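Side-chain contact in SusD superfamily protein (Bacteroides thetaiotaomicron, PDB 3MCX), which is of uncharacterised function but, as a zinc-binding member of the SusD family, probably helps capture glycans at the bacterial outer membrane: residues S39-N44 with R129-F134. Sequence-based numbering, arbitrary orientation.
Sequences SYYGDN and RGLSLF
Tyr40 reaches helix 115-140 with its hydroxyl end, where OH donates a hydrogen bond to Ser132 OG over 2.8 Å. The acceptor lies in the plane of the ring at its edge, and Tyr40 CE2 is 3.7 Å from the same Ser132 OG, so the serine meets the phenol rim and not a face. Beside it, Tyr41 presses its own hydroxyl into the fork of Leu131: Tyr41 OH is 3.4 Å from Leu131 CG and equally near to both methyls. The Tyr41 ring adds a looser apolar touch, CE2 to Leu131 CD2 at 4.2 Å.

Different first torsions bring the two phenols to the same helix although their residues are consecutive: Tyr40 CG stands anti to its nitrogen (chi1 -159°), Tyr41 CG anti to its carbonyl carbon (chi1 -82°). Both hydroxyls also bond Asn135 ND2 one turn further along the helix, a bond that gives the Tyr41 hydroxyl a polar partner although it lies against the aliphatic Leu131. Ser132 OG in turn bonds the backbone oxygen of Met128, and Tyr45 meets the Tyr40 ring with planes inclined at about 60°.

Behind the tyrosines, Asp43 OD1 bridges the two ends of the segment 39-44, accepting from Ser39 N by its syn lone pair and from Asn44 N by its anti one, each at 2.8 Å. A phenylalanine in place of Tyr40 would probably leave Ser132 OG without this donor and deprive Asn135 of one of its two phenolic partners. The loop between helices 21-36 and 44-51 is thus joined to helix 115-140 in a buried contact across CA atoms no closer than 9.3 Å, through long side chains whose hydroxyls share a small polar network beside Leu131.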
# COMPACT_ATOMS: atom_id res chain seq x y z
N SER A 39 5.33 -11.22 4.96
CA SER A 39 6.26 -10.86 3.90
C SER A 39 5.56 -10.32 2.67
O SER A 39 6.24 -9.85 1.76
CB SER A 39 7.24 -11.99 3.53
OG SER A 39 7.84 -12.59 4.68
N TYR A 40 4.24 -10.38 2.63
CA TYR A 40 3.49 -9.67 1.61
C TYR A 40 2.67 -8.54 2.29
O TYR A 40 3.25 -7.69 2.92
CB TYR A 40 2.66 -10.62 0.75
CG TYR A 40 2.24 -10.07 -0.63
CD1 TYR A 40 2.19 -8.70 -0.90
CD2 TYR A 40 1.88 -10.94 -1.66
CE1 TYR A 40 1.80 -8.21 -2.11
CE2 TYR A 40 1.46 -10.43 -2.90
CZ TYR A 40 1.43 -9.07 -3.09
OH TYR A 40 1.02 -8.58 -4.32
N TYR A 41 1.34 -8.58 2.21
CA TYR A 41 0.56 -7.47 2.77
C TYR A 41 0.40 -7.56 4.30
O TYR A 41 -0.02 -6.58 4.92
CB TYR A 41 -0.80 -7.40 2.11
CG TYR A 41 -0.87 -6.70 0.79
CD1 TYR A 41 -0.61 -5.36 0.68
CD2 TYR A 41 -1.23 -7.40 -0.34
CE1 TYR A 41 -0.73 -4.69 -0.54
CE2 TYR A 41 -1.35 -6.73 -1.57
CZ TYR A 41 -1.09 -5.39 -1.67
OH TYR A 41 -1.23 -4.74 -2.89
N GLY A 42 0.73 -8.69 4.92
CA GLY A 42 0.73 -8.77 6.38
C GLY A 42 1.57 -7.69 7.04
O GLY A 42 1.26 -7.24 8.15
N ASP A 43 2.69 -7.33 6.40
CA ASP A 43 3.72 -6.49 7.04
C ASP A 43 4.53 -5.69 6.04
O ASP A 43 4.27 -4.49 5.90
CB ASP A 43 4.55 -7.30 8.05
CG ASP A 43 4.76 -8.72 7.59
OD1 ASP A 43 5.13 -8.89 6.43
OD2 ASP A 43 4.60 -9.66 8.41
N ASN A 44 5.50 -6.29 5.36
CA ASN A 44 6.45 -5.49 4.59
C ASN A 44 5.78 -4.55 3.57
O ASN A 44 6.14 -3.37 3.53
CB ASN A 44 7.48 -6.38 3.92
CG ASN A 44 8.32 -7.10 4.93
OD1 ASN A 44 7.86 -8.06 5.55
ND2 ASN A 44 9.60 -6.67 5.09
N ARG A 129 -2.22 -10.88 -10.16
CA ARG A 129 -0.93 -10.92 -10.87
C ARG A 129 -0.41 -9.51 -11.17
O ARG A 129 0.76 -9.20 -10.98
CB ARG A 129 -1.04 -11.70 -12.18
CG ARG A 129 0.32 -12.11 -12.75
CD ARG A 129 0.22 -12.97 -13.97
NE ARG A 129 -0.32 -12.28 -15.13
CZ ARG A 129 -0.61 -12.88 -16.27
NH1 ARG A 129 -0.43 -14.18 -16.39
NH2 ARG A 129 -1.08 -12.19 -17.32
N GLY A 130 -1.30 -8.66 -11.65
CA GLY A 130 -0.93 -7.28 -11.94
C GLY A 130 -0.55 -6.49 -10.71
O GLY A 130 0.48 -5.79 -10.67
N LEU A 131 -1.36 -6.65 -9.65
CA LEU A 131 -1.06 -5.98 -8.38
C LEU A 131 0.30 -6.42 -7.82
O LEU A 131 1.09 -5.60 -7.35
CB LEU A 131 -2.17 -6.29 -7.39
CG LEU A 131 -2.08 -5.65 -6.02
CD1 LEU A 131 -1.92 -4.14 -6.13
CD2 LEU A 131 -3.37 -6.04 -5.22
N SER A 132 0.57 -7.72 -7.93
CA SER A 132 1.82 -8.27 -7.42
C SER A 132 3.02 -7.69 -8.19
O SER A 132 4.00 -7.28 -7.59
CB SER A 132 1.75 -9.78 -7.43
OG SER A 132 0.76 -10.26 -6.51
N LEU A 133 2.94 -7.66 -9.53
CA LEU A 133 4.04 -7.13 -10.32
C LEU A 133 4.21 -5.64 -9.99
O LEU A 133 5.35 -5.16 -9.87
CB LEU A 133 3.78 -7.34 -11.80
CG LEU A 133 4.84 -6.75 -12.75
CD1 LEU A 133 6.26 -7.23 -12.45
CD2 LEU A 133 4.46 -7.00 -14.23
N PHE A 134 3.12 -4.89 -9.82
CA PHE A 134 3.18 -3.48 -9.43
C PHE A 134 3.94 -3.31 -8.12
O PHE A 134 4.81 -2.45 -7.99
CB PHE A 134 1.75 -2.93 -9.33
CG PHE A 134 1.65 -1.50 -8.88
CD1 PHE A 134 2.18 -0.48 -9.62
CD2 PHE A 134 0.96 -1.17 -7.73
CE1 PHE A 134 2.02 0.84 -9.23
CE2 PHE A 134 0.83 0.15 -7.32
CZ PHE A 134 1.33 1.14 -8.08